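Long-range contact in aldehyde dehydrogenase (Listeria monocytogenes, PDB 3K9D), which probably oxidises aldehydes with NAD or NADP as electron acceptor: residues A[109-115]-A[192-198]. Residues are numbered along the deposited sequence.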
ATOM      1  N   LEU A 109       9.576  -7.847   2.134  1.00 23.27           N
ATOM      2  CA  LEU A 109       9.748  -6.405   1.980  1.00 18.74           C
ATOM      3  C   LEU A 109      11.189  -5.984   2.305  1.00 19.59           C
ATOM      4  O   LEU A 109      11.772  -5.173   1.589  1.00 19.06           O
ATOM      5  CB  LEU A 109       8.705  -5.614   2.810  1.00 15.36           C
ATOM      6  CG  LEU A 109       7.412  -5.083   2.163  1.00 28.27           C
ATOM      7  CD1 LEU A 109       6.874  -5.989   1.042  1.00 27.19           C
ATOM      8  CD2 LEU A 109       6.289  -4.705   3.169  1.00  9.02           C
ATOM      9  N   GLY A 110      11.779  -6.576   3.340  1.00 11.50           N
ATOM     10  CA  GLY A 110      13.080  -6.141   3.819  1.00 12.80           C
ATOM     11  C   GLY A 110      13.111  -5.799   5.292  1.00 17.97           C
ATOM     12  O   GLY A 110      12.738  -6.618   6.130  1.00 14.17           O
ATOM     13  N   VAL A 111      13.593  -4.607   5.633  1.00 20.61           N
ATOM     14  CA  VAL A 111      13.648  -4.204   7.049  1.00 17.87           C
ATOM     15  C   VAL A 111      12.410  -3.365   7.384  1.00 23.06           C
ATOM     16  O   VAL A 111      12.217  -2.280   6.825  1.00 22.16           O
ATOM     17  CB  VAL A 111      14.916  -3.380   7.383  1.00 23.35           C
ATOM     18  CG1 VAL A 111      14.935  -2.987   8.862  1.00 15.69           C
ATOM     19  CG2 VAL A 111      16.164  -4.138   7.016  1.00 14.06           C
ATOM     20  N   VAL A 112      11.578  -3.896   8.278  1.00 21.73           N
ATOM     21  CA  VAL A 112      10.343  -3.258   8.725  1.00 20.24           C
ATOM     22  C   VAL A 112      10.656  -2.272   9.859  1.00 18.08           C
ATOM     23  O   VAL A 112      11.479  -2.558  10.736  1.00 17.83           O
ATOM     24  CB  VAL A 112       9.304  -4.333   9.207  1.00 20.82           C
ATOM     25  CG1 VAL A 112       7.982  -3.708   9.616  1.00 18.18           C
ATOM     26  CG2 VAL A 112       9.039  -5.362   8.108  1.00 18.82           C
ATOM     27  N   ALA A 113      10.022  -1.104   9.818  1.00 16.44           N
ATOM     28  CA  ALA A 113      10.060  -0.167  10.932  1.00 18.84           C
ATOM     29  C   ALA A 113       8.739  -0.261  11.681  1.00 21.76           C
ATOM     30  O   ALA A 113       7.678   0.082  11.147  1.00 16.00           O
ATOM     31  CB  ALA A 113      10.296   1.235  10.449  1.00 16.37           C
ATOM     32  N   GLY A 114       8.808  -0.767  12.908  1.00 22.13           N
ATOM     33  CA  GLY A 114       7.631  -0.886  13.761  1.00 19.29           C
ATOM     34  C   GLY A 114       7.568   0.231  14.787  1.00 18.32           C
ATOM     35  O   GLY A 114       8.419   0.327  15.669  1.00 19.81           O
ATOM     36  N   LEU A 115       6.553   1.075  14.672  1.00 17.78           N
ATOM     37  CA  LEU A 115       6.294   2.103  15.675  1.00 18.09           C
ATOM     38  C   LEU A 115       5.384   1.498  16.735  1.00 12.82           C
ATOM     39  O   LEU A 115       4.296   1.019  16.406  1.00 21.62           O
ATOM     40  CB  LEU A 115       5.637   3.347  15.047  1.00 22.60           C
ATOM     41  CG  LEU A 115       6.312   3.973  13.804  1.00 34.10           C
ATOM     42  CD1 LEU A 115       5.707   5.318  13.441  1.00 24.79           C
ATOM     43  CD2 LEU A 115       7.788   4.129  13.993  1.00 13.12           C
ATOM     44  N   THR A 192      15.310   0.978   5.167  1.00 22.37           N
ATOM     45  CA  THR A 192      13.962   0.741   5.686  1.00 25.72           C
ATOM     46  C   THR A 192      12.966   0.556   4.538  1.00 20.11           C
ATOM     47  O   THR A 192      12.768   1.465   3.723  1.00 20.67           O
ATOM     48  CB  THR A 192      13.520   1.907   6.597  1.00 23.96           C
ATOM     49  OG1 THR A 192      14.482   2.060   7.654  1.00 14.21           O
ATOM     50  CG2 THR A 192      12.127   1.654   7.190  1.00 18.78           C
ATOM     51  N   ALA A 193      12.324  -0.614   4.490  1.00 12.02           N
ATOM     52  CA  ALA A 193      11.459  -0.984   3.363  1.00 19.77           C
ATOM     53  C   ALA A 193       9.996  -0.594   3.536  1.00 15.69           C
ATOM     54  O   ALA A 193       9.266  -0.365   2.548  1.00 11.20           O
ATOM     55  CB  ALA A 193      11.559  -2.460   3.108  1.00 13.49           C
ATOM     56  N   VAL A 194       9.567  -0.538   4.792  1.00 13.76           N
ATOM     57  CA  VAL A 194       8.173  -0.285   5.121  1.00 20.30           C
ATOM     58  C   VAL A 194       8.066   0.244   6.550  1.00 15.57           C
ATOM     59  O   VAL A 194       8.926  -0.028   7.389  1.00 16.92           O
ATOM     60  CB  VAL A 194       7.277  -1.552   4.891  1.00 18.28           C
ATOM     61  CG1 VAL A 194       7.443  -2.562   6.028  1.00 15.85           C
ATOM     62  CG2 VAL A 194       5.790  -1.177   4.677  1.00 18.63           C
ATOM     63  N   ILE A 195       7.025   1.032   6.805  1.00 17.95           N
ATOM     64  CA  ILE A 195       6.725   1.484   8.159  1.00 21.86           C
ATOM     65  C   ILE A 195       5.375   0.933   8.589  1.00 23.49           C
ATOM     66  O   ILE A 195       4.372   1.155   7.905  1.00 18.84           O
ATOM     67  CB  ILE A 195       6.710   3.042   8.279  1.00 15.26           C
ATOM     68  CG1 ILE A 195       8.013   3.632   7.752  1.00 16.74           C
ATOM     69  CG2 ILE A 195       6.464   3.481   9.744  1.00 17.19           C
ATOM     70  CD1 ILE A 195       7.891   5.034   7.262  1.00 16.25           C
ATOM     71  N   LEU A 196       5.362   0.207   9.714  1.00 22.85           N
ATOM     72  CA  LEU A 196       4.119  -0.060  10.449  1.00 24.98           C
ATOM     73  C   LEU A 196       3.907   1.045  11.474  1.00 24.15           C
ATOM     74  O   LEU A 196       4.569   1.101  12.515  1.00 18.43           O
ATOM     75  CB  LEU A 196       4.124  -1.428  11.117  1.00 22.18           C
ATOM     76  CG  LEU A 196       4.212  -2.633  10.178  1.00 27.28           C
ATOM     77  CD1 LEU A 196       4.376  -3.945  10.949  1.00 19.94           C
ATOM     78  CD2 LEU A 196       2.992  -2.666   9.304  1.00 26.46           C
ATOM     79  N   ALA A 197       2.980   1.928  11.147  1.00 15.70           N
ATOM     80  CA  ALA A 197       2.830   3.194  11.840  1.00 27.14           C
ATOM     81  C   ALA A 197       1.665   3.110  12.818  1.00 26.24           C
ATOM     82  O   ALA A 197       0.551   3.515  12.499  1.00 23.28           O
ATOM     83  CB  ALA A 197       2.612   4.316  10.824  1.00 24.31           C
ATOM     84  N   THR A 198       1.933   2.565  14.000  1.00 22.32           N
ATOM     85  CA  THR A 198       0.928   2.483  15.065  1.00 26.91           C
ATOM     86  C   THR A 198       1.163   3.604  16.089  1.00 29.77           C
ATOM     87  O   THR A 198       2.180   3.628  16.795  1.00 34.40           O
ATOM     88  CB  THR A 198       0.929   1.096  15.745  1.00 23.60           C
ATOM     89  OG1 THR A 198       0.879   0.074  14.741  1.00 27.23           O
ATOM     90  CG2 THR A 198      -0.274   0.940  16.674  1.00 22.53           C
TER
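Thr192 opens 192-198 with CG2 3.8 Å from Ala113 CB, while its OG1 bonds to Leu186 O. Ala193 N donates to Val111 O (2.9 Å, 165°), and its CB lies 4.3 Å from Leu109 CB; Ala424 of the second subunit packs on both Ala193 and Leu109. The register skips Ala193 (Val111 nearest Thr192, Val112 nearest Val194), then runs one to one: Val194 O accepts from Ala113 N (2.9 Å), and Val194 CG1 meets Val112 CG1 (3.8 Å). Ile195 turns to the other face, its CG2 4.1 Å from Leu115 CG and CG1 4.3 Å from Ala113 CB, where helices 180-188 and 201-207 cover it. Leu196 bonds twice, N to Ala113 O (2.7 Å) and O to Leu115 N (2.9 Å), bracketing Gly114. Ala197 CB reaches Leu115 CD1 (4.2 Å). The axes of strands 111-115 and 192-197 approach to 4.7 Å at 17°, and strand 138-143 bonds across the other edge of 109-115: parallel neighbours, consistent with the Rossmann-like domain that binds the cofactor in aldehyde dehydrogenases.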